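Local coordinates for protein Bug27 (Bordetella pertussis, PDB 2QPQ) that probably serves as a periplasmic solute-binding protein of the Bug family, capturing a small ligand between two alpha/beta domains in the Venus flytrap manner, at residues A291-Q295 and I296-V300; K245-D248 and G249-V253; A168-D171 and V172-S175; L232-P235 and G236-M240; T22-L25 and A26-G30. All coordinates share one frame; numbering follows the deposited sequence.

From the N terminus, contact 5 comes first, on helix 21-35 between parallel strands 10-14 and 41-45. Contact 3 follows at the C-terminal end of helix 165-173, its centre about 27 Å from that of contact 5. Contact 4 turns the chain out of strand 227-235 and leads straight to contact 2 on helix 240-254. Contact 1 closes the C-terminal helix 275-296. Each is local, so the five run in series and none nest or cross. Contacts 2, 4 and 5 share one core, where I250 meets both L232 and I29; contacts 1 and 3 lie apart, about 16 Å from each other at their nearest atoms.

Contact 1: residues A291-Q295 and I296-V300; sequences ALTKQ and IGLKV
L298 N reaches back to T293 O at 3.0 Å, in the carbonyl plane, as the chain leaves helix 275-296 through a Schellman motif whose G297 takes a positive phi of 71°. The turn before it is held by I296 N on L292 O (3.1 Å), while G297 N reaches K294 O at 3.2 Å from above the carbonyl plane, a bent bond of 138°. T293 and L298 bring their side chains together at an oblique angle. CG2 of the threonine, lying beside its own backbone N, meets CD2 of the leucine at 4.1 Å. V81 of helix 74-81 packs on both residues, and L144 and H143 of helix 141-153 touch T293 and L298 respectively. The helix end is thereby joined to two other helices by side-chain packing. The threonine hydroxyl is turned to its own helix, where OG1 bonds to F289 O. Although I296 points away from the turn, its CG1, placed between the backbone N and carbonyl carbon (chi1 67°), comes 3.5 Å from L292 O. On the other branch of I296, CG2 makes a looser contact with L292 CD1, at 4.4 Å.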
loop_
_atom_site.group_PDB
_atom_site.type_symbol
_atom_site.label_atom_id
_atom_site.label_comp_id
_atom_site.label_asym_id
_atom_site.label_seq_id
_atom_site.Cartn_x
_atom_site.Cartn_y
_atom_site.Cartn_z
ATOM N N ALA A 291 14.033 9.228 2.376
ATOM C CA ALA A 291 14.584 10.373 1.643
ATOM C C ALA A 291 13.494 11.417 1.298
ATOM O O ALA A 291 13.662 12.638 1.509
ATOM C CB ALA A 291 15.282 9.885 0.388
ATOM N N LEU A 292 12.381 10.932 0.765
ATOM C CA LEU A 292 11.230 11.764 0.453
ATOM C C LEU A 292 10.659 12.466 1.677
ATOM O O LEU A 292 10.424 13.667 1.638
ATOM C CB LEU A 292 10.125 10.925 -0.218
ATOM C CG LEU A 292 8.819 11.666 -0.574
ATOM C CD1 LEU A 292 9.076 12.836 -1.553
ATOM C CD2 LEU A 292 7.811 10.658 -1.126
ATOM N N THR A 293 10.393 11.729 2.750
ATOM C CA THR A 293 9.783 12.343 3.935
ATOM C C THR A 293 10.777 13.263 4.696
ATOM O O THR A 293 10.357 14.192 5.398
ATOM C CB THR A 293 9.147 11.301 4.882
ATOM O OG1 THR A 293 10.144 10.380 5.333
ATOM C CG2 THR A 293 8.053 10.549 4.188
ATOM N N LYS A 294 12.072 13.011 4.537
ATOM C CA LYS A 294 13.095 13.972 4.992
ATOM C C LYS A 294 13.023 15.289 4.182
ATOM O O LYS A 294 12.962 16.359 4.787
ATOM C CB LYS A 294 14.498 13.361 4.996
ATOM C CG LYS A 294 15.506 14.023 5.948
ATOM C CD LYS A 294 16.889 13.367 5.794
ATOM C CE LYS A 294 18.032 14.370 5.758
ATOM N NZ LYS A 294 19.343 13.615 5.959
ATOM N N GLN A 295 12.965 15.213 2.853
ATOM C CA GLN A 295 12.783 16.415 1.998
ATOM C C GLN A 295 11.607 17.287 2.450
ATOM O O GLN A 295 11.747 18.507 2.626
ATOM C CB GLN A 295 12.492 16.046 0.552
ATOM C CG GLN A 295 13.591 15.398 -0.240
ATOM C CD GLN A 295 13.132 15.054 -1.669
ATOM O OE1 GLN A 295 12.880 15.956 -2.480
ATOM N NE2 GLN A 295 13.014 13.756 -1.972
ATOM N N ILE A 296 10.441 16.662 2.611
ATOM C CA ILE A 296 9.209 17.392 2.902
ATOM C C ILE A 296 9.022 17.646 4.410
ATOM O O ILE A 296 8.086 18.316 4.812
ATOM C CB ILE A 296 7.930 16.659 2.312
ATOM C CG1 ILE A 296 7.683 15.342 3.035
ATOM C CG2 ILE A 296 8.055 16.431 0.797
ATOM C CD1 ILE A 296 6.363 14.688 2.680
ATOM N N GLY A 297 9.884 17.074 5.242
ATOM C CA GLY A 297 9.821 17.305 6.681
ATOM C C GLY A 297 8.661 16.686 7.431
ATOM O O GLY A 297 8.159 17.260 8.403
ATOM N N LEU A 298 8.239 15.498 6.994
ATOM C CA LEU A 298 7.048 14.854 7.556
ATOM C C LEU A 298 7.401 13.957 8.731
ATOM O O LEU A 298 8.220 13.057 8.588
ATOM C CB LEU A 298 6.312 14.035 6.472
ATOM C CG LEU A 298 5.117 13.193 6.938
ATOM C CD1 LEU A 298 3.919 14.022 7.372
ATOM C CD2 LEU A 298 4.724 12.250 5.824
ATOM N N LYS A 299 6.773 14.210 9.879
ATOM C CA LYS A 299 6.737 13.265 10.971
ATOM C C LYS A 299 5.276 13.091 11.369
ATOM O O LYS A 299 4.499 14.045 11.417
ATOM C CB LYS A 299 7.548 13.707 12.212
ATOM C CG LYS A 299 9.051 13.868 12.034
ATOM C CD LYS A 299 9.777 12.538 11.836
ATOM C CE LYS A 299 11.274 12.773 11.713
ATOM N NZ LYS A 299 11.926 11.678 10.944
ATOM N N VAL A 300 4.908 11.866 11.652
ATOM C CA VAL A 300 3.531 11.547 12.001
ATOM C C VAL A 300 3.368 11.499 13.524
ATOM O O VAL A 300 2.263 11.548 14.024
ATOM C CB VAL A 300 3.053 10.273 11.250
ATOM C CG1 VAL A 300 1.707 9.833 11.732
ATOM C CG2 VAL A 300 2.968 10.560 9.762
#

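Contact 2: residues K245-D248 and G249-V253; sequences KLYD and GIAKV
Y247 and A251, one turn apart on helix 240-254, make a CH-pi contact in which the alanine methyl sits over a face of the ring. A251 CB lies 4.1 Å from the ring centroid and 28° off the normal, displaced toward the hydroxyl end, so that Y247 CE2 is its nearest ring atom at 3.7 Å. The tyrosine CG stands opposite its backbone N (chi1 175°), which runs the ring along the helix toward A251. A hydrogen bond from Y247 OH to S272 O fixes the far end.

On the buried side the apolar pair is loose, I250 CD1 lying 4.5 Å from L246 CB. The I250 chain also rests against the L246 carbonyl, with CG1 3.3 Å and CD1 3.4 Å from L246 O. V96 touches L246, while I97 and V99 touch I250, all from strand 93-109, and helix 21-35 adds I29 and L33 against I250.

On the exposed side, D248 OD2 and K252 NZ remain 5.6 Å apart, too far for a salt bridge, although opposite charges may still attract. K252 runs its aliphatic carbons past D248 O.

Alpha-helical main-chain bonds link each residue from 245 to 248 with the fourth one on, A251 N to Y247 O being the shortest at 2.8 Å. With L246 and I250 buried against strand 93-109 and K245, D248 and K252 exposed, this is an amphipathic helix packed on the sheet.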
loop_
_atom_site.group_PDB
_atom_site.type_symbol
_atom_site.label_atom_id
_atom_site.label_comp_id
_atom_site.label_asym_id
_atom_site.label_seq_id
_atom_site.Cartn_x
_atom_site.Cartn_y
_atom_site.Cartn_z
ATOM N N LYS A 245 9.603 -22.365 3.273
ATOM C CA LYS A 245 8.436 -23.216 3.549
ATOM C C LYS A 245 7.127 -22.418 3.564
ATOM O O LYS A 245 6.124 -22.810 2.942
ATOM C CB LYS A 245 8.647 -23.998 4.851
ATOM C CG LYS A 245 9.603 -25.158 4.602
ATOM C CD LYS A 245 9.967 -26.000 5.839
ATOM C CE LYS A 245 10.894 -25.254 6.825
ATOM N NZ LYS A 245 10.501 -25.599 8.215
ATOM N N LEU A 246 7.158 -21.280 4.254
ATOM C CA LEU A 246 6.051 -20.346 4.229
ATOM C C LEU A 246 5.772 -19.781 2.841
ATOM O O LEU A 246 4.611 -19.798 2.400
ATOM C CB LEU A 246 6.294 -19.219 5.229
ATOM C CG LEU A 246 6.108 -19.609 6.710
ATOM C CD1 LEU A 246 6.679 -18.479 7.530
ATOM C CD2 LEU A 246 4.631 -19.822 7.068
ATOM N N TYR A 247 6.817 -19.293 2.167
ATOM C CA TYR A 247 6.743 -18.841 0.808
ATOM C C TYR A 247 6.042 -19.870 -0.069
ATOM O O TYR A 247 5.120 -19.505 -0.782
ATOM C CB TYR A 247 8.117 -18.424 0.194
ATOM C CG TYR A 247 7.914 -18.079 -1.289
ATOM C CD1 TYR A 247 7.603 -16.768 -1.690
ATOM C CD2 TYR A 247 7.958 -19.074 -2.266
ATOM C CE1 TYR A 247 7.353 -16.468 -3.033
ATOM C CE2 TYR A 247 7.689 -18.788 -3.587
ATOM C CZ TYR A 247 7.384 -17.488 -3.960
ATOM O OH TYR A 247 7.105 -17.211 -5.268
ATOM N N ASP A 248 6.457 -21.141 0.007
ATOM C CA ASP A 248 5.966 -22.176 -0.921
ATOM C C ASP A 248 4.435 -22.322 -0.730
ATOM O O ASP A 248 3.651 -22.310 -1.690
ATOM C CB ASP A 248 6.736 -23.515 -0.695
ATOM C CG ASP A 248 8.155 -23.493 -1.264
ATOM O OD1 ASP A 248 8.504 -22.515 -1.985
ATOM O OD2 ASP A 248 8.945 -24.456 -0.993
ATOM N N GLY A 249 4.018 -22.371 0.531
ATOM C CA GLY A 249 2.619 -22.555 0.884
ATOM C C GLY A 249 1.759 -21.394 0.425
ATOM O O GLY A 249 0.692 -21.594 -0.188
ATOM N N ILE A 250 2.231 -20.182 0.691
ATOM C CA ILE A 250 1.480 -18.982 0.333
ATOM C C ILE A 250 1.434 -18.791 -1.182
ATOM O O ILE A 250 0.413 -18.393 -1.708
ATOM C CB ILE A 250 2.018 -17.713 1.058
ATOM C CG1 ILE A 250 1.899 -17.889 2.600
ATOM C CG2 ILE A 250 1.237 -16.497 0.653
ATOM C CD1 ILE A 250 2.830 -17.062 3.438
ATOM N N ALA A 251 2.526 -19.098 -1.872
ATOM C CA ALA A 251 2.583 -18.963 -3.330
ATOM C C ALA A 251 1.584 -19.920 -3.971
ATOM O O ALA A 251 0.935 -19.570 -4.962
ATOM C CB ALA A 251 3.997 -19.214 -3.841
ATOM N N LYS A 252 1.428 -21.112 -3.390
ATOM C CA LYS A 252 0.423 -22.065 -3.838
ATOM C C LYS A 252 -1.017 -21.519 -3.721
ATOM O O LYS A 252 -1.814 -21.681 -4.642
ATOM C CB LYS A 252 0.569 -23.418 -3.116
ATOM C CG LYS A 252 1.575 -24.332 -3.835
ATOM C CD LYS A 252 2.158 -25.407 -2.928
ATOM C CE LYS A 252 3.329 -26.168 -3.604
ATOM N NZ LYS A 252 4.200 -26.942 -2.614
ATOM N N VAL A 253 -1.320 -20.855 -2.609
ATOM C CA VAL A 253 -2.580 -20.115 -2.466
ATOM C C VAL A 253 -2.752 -19.048 -3.537
ATOM O O VAL A 253 -3.808 -18.962 -4.161
ATOM C CB VAL A 253 -2.736 -19.453 -1.067
ATOM C CG1 VAL A 253 -4.002 -18.587 -1.032
ATOM C CG2 VAL A 253 -2.809 -20.501 0.006
#

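Contact 3: residues A168-D171 and V172-S175; sequences ALND and VLGS
L169 and V172 meet on the buried side of helix 165-173 near its C-terminal end, with L169 CD2 4.3 Å from V172 CG1. The valine places CG1 between its backbone N and carbonyl carbon (chi1 63°), so that this methyl is directed back over the preceding turn, 3.4 Å from L169 O. L196 of strand 196-201 touches both L169 and V172, and P109 of strand 93-109 adds to the packing on V172, so this side joins the helix to two strands.

L173 lies along the next flank. Its CG is beside the backbone N, and CB and CG of L173 each lie 3.1 Å from L169 O. That oxygen also accepts the short bond from L173 N, at 2.7 Å; the side chain therefore hugs a carbonyl already engaged by its own amide. The leucine extends toward N170 as well, but L173 CD1 and N170 OD1 stay 4.3 Å apart, a distant contact. F190 of helix 184-192 also packs on L173.

The D171 side chain leaves the L169-V172 pair, and its OD2 is hydrogen-bonded to Y162 OH. At the end of the helix G174 is the first residue to leave helical backbone angles. G174 N still bonds to N170 O at 3.0 Å, tilted 32° from the carbonyl plane.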
loop_
_atom_site.group_PDB
_atom_site.type_symbol
_atom_site.label_atom_id
_atom_site.label_comp_id
_atom_site.label_asym_id
_atom_site.label_seq_id
_atom_site.Cartn_x
_atom_site.Cartn_y
_atom_site.Cartn_z
ATOM N N ALA A 168 -12.147 9.226 2.349
ATOM C CA ALA A 168 -11.605 10.093 1.281
ATOM C C ALA A 168 -12.515 10.040 0.069
ATOM O O ALA A 168 -12.918 11.069 -0.446
ATOM C CB ALA A 168 -10.189 9.688 0.896
ATOM N N LEU A 169 -12.854 8.830 -0.365
ATOM C CA LEU A 169 -13.760 8.668 -1.481
ATOM C C LEU A 169 -15.127 9.323 -1.288
ATOM O O LEU A 169 -15.645 9.932 -2.227
ATOM C CB LEU A 169 -13.917 7.185 -1.800
ATOM C CG LEU A 169 -12.749 6.551 -2.580
ATOM C CD1 LEU A 169 -12.866 5.003 -2.478
ATOM C CD2 LEU A 169 -12.758 7.038 -4.005
ATOM N N ASN A 170 -15.729 9.213 -0.094
ATOM C CA ASN A 170 -16.965 9.919 0.186
ATOM C C ASN A 170 -16.885 11.406 -0.070
ATOM O O ASN A 170 -17.823 11.997 -0.633
ATOM C CB ASN A 170 -17.450 9.659 1.618
ATOM C CG ASN A 170 -17.979 8.280 1.785
ATOM O OD1 ASN A 170 -18.217 7.574 0.788
ATOM N ND2 ASN A 170 -18.167 7.860 3.025
ATOM N N ASP A 171 -15.784 12.027 0.333
ATOM C CA ASP A 171 -15.677 13.489 0.120
ATOM C C ASP A 171 -15.394 13.907 -1.343
ATOM O O ASP A 171 -15.814 15.002 -1.788
ATOM C CB ASP A 171 -14.608 14.109 1.004
ATOM C CG ASP A 171 -15.169 14.689 2.286
ATOM O OD1 ASP A 171 -16.310 14.373 2.678
ATOM O OD2 ASP A 171 -14.434 15.449 2.922
ATOM N N VAL A 172 -14.671 13.071 -2.085
ATOM C CA VAL A 172 -14.502 13.366 -3.503
ATOM C C VAL A 172 -15.795 13.035 -4.264
ATOM O O VAL A 172 -16.212 13.794 -5.123
ATOM C CB VAL A 172 -13.174 12.777 -4.098
ATOM C CG1 VAL A 172 -13.156 11.297 -4.035
ATOM C CG2 VAL A 172 -12.949 13.251 -5.552
ATOM N N LEU A 173 -16.444 11.929 -3.905
ATOM C CA LEU A 173 -17.757 11.592 -4.439
ATOM C C LEU A 173 -18.803 12.679 -4.272
ATOM O O LEU A 173 -19.629 12.860 -5.173
ATOM C CB LEU A 173 -18.284 10.268 -3.887
ATOM C CG LEU A 173 -17.644 8.980 -4.412
ATOM C CD1 LEU A 173 -18.055 7.811 -3.516
ATOM C CD2 LEU A 173 -18.003 8.717 -5.895
ATOM N N GLY A 174 -18.761 13.397 -3.145
ATOM C CA GLY A 174 -19.711 14.477 -2.864
ATOM C C GLY A 174 -19.180 15.859 -3.226
ATOM O O GLY A 174 -19.841 16.858 -2.926
ATOM N N SER A 175 -18.012 15.925 -3.876
ATOM C CA SER A 175 -17.330 17.210 -4.175
ATOM C C SER A 175 -16.963 18.099 -2.978
ATOM O O SER A 175 -16.672 19.318 -3.129
ATOM C CB SER A 175 -18.150 18.012 -5.191
ATOM O OG SER A 175 -18.262 17.227 -6.369
#

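Contact 4: residues L232-P235 and G236-M240; sequences LLVP and GATPM
A type I beta turn from P235 to T238 carries the chain out of strand 227-235 toward helix 240-254, and its first and last residues meet through one carbonyl. P235 O accepts two hydrogen bonds from T238. The backbone N closes the turn at 3.0 Å, approaching from above the carbonyl plane, whereas the hydroxyl OG1 donates at 2.6 Å from nearer that plane, tilted 16° from it. Gripped by both groups of one residue, this oxygen holds the threonine in position and fixes the rotation of its side chain.

The torsion of T238 makes the pair of hydrogen bonds possible: OG1 lies beside the backbone N (chi1 -54°), so hydroxyl and amide can reach the same acceptor. The hydroxyl also passes close to the proline ring, with OG1 3.5 Å from P235 CD.

T238 packs against V234 too, the two side chains meeting nearly at a right angle. V234 CG2 is the methyl that makes the contact, touching both OG1 and CB of T238 at 3.5 Å each and lying a looser 4.0 Å from T238 CG2. Strand 227-235 continues this packing into the sheet, where V234 touches A94 and V96 of strand 93-109 and L68 of strand 67-72; P63, from a loop, touches T238. Beyond the turn, P239 occupies the N-cap position of helix 240-254, so that little more than this turn separates strand from helix. Besides touching the methyl of V234, the threonine CB is held close to the shared acceptor, with T238 CB 3.3 Å from P235 O.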
loop_
_atom_site.group_PDB
_atom_site.type_symbol
_atom_site.label_atom_id
_atom_site.label_comp_id
_atom_site.label_asym_id
_atom_site.label_seq_id
_atom_site.Cartn_x
_atom_site.Cartn_y
_atom_site.Cartn_z
ATOM N N LEU A 232 4.029 -10.574 3.498
ATOM C CA LEU A 232 4.188 -11.147 4.801
ATOM C C LEU A 232 5.663 -11.132 5.157
ATOM O O LEU A 232 6.538 -11.484 4.316
ATOM C CB LEU A 232 3.632 -12.606 4.802
ATOM C CG LEU A 232 2.070 -12.625 4.779
ATOM C CD1 LEU A 232 1.495 -13.938 4.285
ATOM C CD2 LEU A 232 1.481 -12.305 6.156
ATOM N N LEU A 233 5.913 -10.718 6.404
ATOM C CA LEU A 233 7.248 -10.773 7.032
ATOM C C LEU A 233 7.206 -11.697 8.236
ATOM O O LEU A 233 6.108 -12.011 8.741
ATOM C CB LEU A 233 7.707 -9.375 7.498
ATOM C CG LEU A 233 7.477 -8.161 6.589
ATOM C CD1 LEU A 233 7.952 -6.831 7.226
ATOM C CD2 LEU A 233 8.189 -8.371 5.218
ATOM N N VAL A 234 8.396 -12.088 8.724
ATOM C CA VAL A 234 8.534 -12.914 9.933
ATOM C C VAL A 234 9.624 -12.257 10.769
ATOM O O VAL A 234 10.270 -11.313 10.301
ATOM C CB VAL A 234 8.921 -14.378 9.609
ATOM C CG1 VAL A 234 7.609 -15.203 9.139
ATOM C CG2 VAL A 234 10.100 -14.441 8.566
ATOM N N PRO A 235 9.817 -12.718 12.010
ATOM C CA PRO A 235 10.923 -12.155 12.764
ATOM C C PRO A 235 12.251 -12.318 11.981
ATOM O O PRO A 235 12.466 -13.346 11.317
ATOM C CB PRO A 235 10.910 -12.965 14.065
ATOM C CG PRO A 235 9.405 -13.410 14.210
ATOM C CD PRO A 235 9.063 -13.733 12.782
ATOM N N GLY A 236 13.109 -11.294 12.096
ATOM C CA GLY A 236 14.392 -11.199 11.423
ATOM C C GLY A 236 15.291 -12.420 11.468
ATOM O O GLY A 236 15.964 -12.697 10.485
ATOM N N ALA A 237 15.281 -13.182 12.567
ATOM C CA ALA A 237 16.164 -14.366 12.692
ATOM C C ALA A 237 15.576 -15.656 12.095
ATOM O O ALA A 237 16.190 -16.722 12.184
ATOM C CB ALA A 237 16.522 -14.608 14.182
ATOM N N THR A 238 14.394 -15.583 11.494
ATOM C CA THR A 238 13.730 -16.798 10.998
ATOM C C THR A 238 14.583 -17.391 9.896
ATOM O O THR A 238 14.869 -16.722 8.927
ATOM C CB THR A 238 12.323 -16.488 10.408
ATOM O OG1 THR A 238 11.568 -15.768 11.399
ATOM C CG2 THR A 238 11.613 -17.794 10.099
ATOM N N PRO A 239 15.011 -18.652 10.047
ATOM C CA PRO A 239 15.897 -19.227 9.010
ATOM C C PRO A 239 15.253 -19.203 7.613
ATOM O O PRO A 239 14.028 -19.240 7.470
ATOM C CB PRO A 239 16.082 -20.662 9.461
ATOM C CG PRO A 239 15.871 -20.588 10.980
ATOM C CD PRO A 239 14.736 -19.598 11.146
ATOM N N MET A 240 16.090 -19.121 6.596
ATOM C CA MET A 240 15.613 -19.139 5.243
ATOM C C MET A 240 14.796 -20.376 4.957
ATOM O O MET A 240 13.803 -20.280 4.230
ATOM C CB MET A 240 16.793 -19.009 4.255
ATOM C CG MET A 240 16.369 -18.884 2.766
ATOM S SD MET A 240 15.246 -17.492 2.425
ATOM C CE MET A 240 16.382 -16.116 2.377
#

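Contact 5: residues T22-L25 and A26-G30; sequences TDML and ARLIG
R27 reaches back along its own helix to D23, one turn earlier, and each step of its chain finds part of that residue. CB starts 3.4 Å from D23 O, the carbonyl that also accepts the backbone bond from R27 N. CG, set beside the backbone N by a chi1 of -67°, runs past the same oxygen at 3.3 Å. From there the chain is extended as far as NE, and CD lies almost equally close to both carboxylate oxygens, 3.4 Å from D23 OD2. NE then closes the salt bridge, donating to D23 OD1 at 2.7 Å. The oxygen is met on its syn side and lies at the edge of the guanidinium, near its plane, although the carboxylate and guanidinium planes are turned 46° apart. NH2 stays farther off, so the grip is through NE alone. N45 gives D23 OD1 a second, weak bond.

All this occurs on helix 21-35, the helix of a beta-alpha-beta unit between strands 10-14 and 41-45. T22, whose carbonyl O accepts the bond from A26 N, hydrogen-bonds through OG1 to N72 and to a bound citrate, probably from the crystallisation liquor, which is consistent with a pocket at this end of the helix. On another flank M24 SD approaches L28 CD2 at 4.2 Å, and L263 of helix 257-266 packs on L28. I29 CG1 lies 3.3 Å from L25 O.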
loop_
_atom_site.group_PDB
_atom_site.type_symbol
_atom_site.label_atom_id
_atom_site.label_comp_id
_atom_site.label_asym_id
_atom_site.label_seq_id
_atom_site.Cartn_x
_atom_site.Cartn_y
_atom_site.Cartn_z
ATOM N N THR A 22 -4.957 -4.830 2.711
ATOM C CA THR A 22 -4.008 -5.597 3.509
ATOM C C THR A 22 -4.734 -6.679 4.334
ATOM O O THR A 22 -4.341 -7.854 4.336
ATOM C CB THR A 22 -3.176 -4.660 4.419
ATOM O OG1 THR A 22 -2.552 -3.677 3.598
ATOM C CG2 THR A 22 -2.087 -5.440 5.142
ATOM N N ASP A 23 -5.820 -6.280 4.993
ATOM C CA ASP A 23 -6.630 -7.216 5.796
ATOM C C ASP A 23 -7.289 -8.250 4.859
ATOM O O ASP A 23 -7.396 -9.429 5.175
ATOM C CB ASP A 23 -7.700 -6.436 6.553
ATOM C CG ASP A 23 -8.722 -7.328 7.202
ATOM O OD1 ASP A 23 -8.504 -7.772 8.357
ATOM O OD2 ASP A 23 -9.771 -7.579 6.547
ATOM N N MET A 24 -7.744 -7.784 3.711
ATOM C CA MET A 24 -8.469 -8.670 2.771
ATOM C C MET A 24 -7.523 -9.811 2.316
ATOM O O MET A 24 -7.887 -10.995 2.317
ATOM C CB MET A 24 -8.922 -7.851 1.557
ATOM C CG MET A 24 -9.605 -8.684 0.449
ATOM S SD MET A 24 -8.497 -9.465 -0.747
ATOM C CE MET A 24 -8.036 -8.088 -1.803
ATOM N N LEU A 25 -6.319 -9.438 1.895
ATOM C CA LEU A 25 -5.334 -10.417 1.467
ATOM C C LEU A 25 -4.892 -11.360 2.593
ATOM O O LEU A 25 -4.775 -12.568 2.382
ATOM C CB LEU A 25 -4.141 -9.712 0.850
ATOM C CG LEU A 25 -4.359 -8.945 -0.447
ATOM C CD1 LEU A 25 -3.179 -7.976 -0.686
ATOM C CD2 LEU A 25 -4.547 -9.943 -1.640
ATOM N N ALA A 26 -4.617 -10.814 3.777
ATOM C CA ALA A 26 -4.296 -11.667 4.923
ATOM C C ALA A 26 -5.408 -12.697 5.195
ATOM O O ALA A 26 -5.133 -13.885 5.360
ATOM C CB ALA A 26 -3.969 -10.813 6.200
ATOM N N ARG A 27 -6.662 -12.257 5.185
ATOM C CA ARG A 27 -7.791 -13.158 5.452
ATOM C C ARG A 27 -8.006 -14.166 4.309
ATOM O O ARG A 27 -8.372 -15.333 4.579
ATOM C CB ARG A 27 -9.074 -12.340 5.762
ATOM C CG ARG A 27 -8.919 -11.608 7.071
ATOM C CD ARG A 27 -10.117 -10.807 7.482
ATOM N NE ARG A 27 -9.830 -10.140 8.764
ATOM C CZ ARG A 27 -9.953 -10.703 9.959
ATOM N NH1 ARG A 27 -10.385 -11.972 10.063
ATOM N NH2 ARG A 27 -9.665 -9.994 11.051
ATOM N N LEU A 28 -7.732 -13.736 3.067
ATOM C CA LEU A 28 -7.820 -14.623 1.894
ATOM C C LEU A 28 -6.748 -15.730 2.018
ATOM O O LEU A 28 -7.058 -16.937 1.894
ATOM C CB LEU A 28 -7.708 -13.825 0.583
ATOM C CG LEU A 28 -7.780 -14.434 -0.838
ATOM C CD1 LEU A 28 -9.149 -15.023 -1.104
ATOM C CD2 LEU A 28 -7.491 -13.392 -1.888
ATOM N N ILE A 29 -5.504 -15.319 2.263
ATOM C CA ILE A 29 -4.404 -16.259 2.532
ATOM C C ILE A 29 -4.729 -17.197 3.693
ATOM O O ILE A 29 -4.599 -18.425 3.566
ATOM C CB ILE A 29 -3.028 -15.519 2.776
ATOM C CG1 ILE A 29 -2.531 -14.845 1.505
ATOM C CG2 ILE A 29 -1.914 -16.491 3.267
ATOM C CD1 ILE A 29 -1.520 -13.694 1.802
ATOM N N GLY A 30 -5.183 -16.631 4.806
ATOM C CA GLY A 30 -5.418 -17.384 6.030
ATOM C C GLY A 30 -6.427 -18.510 5.855
ATOM O O GLY A 30 -6.232 -19.610 6.383
#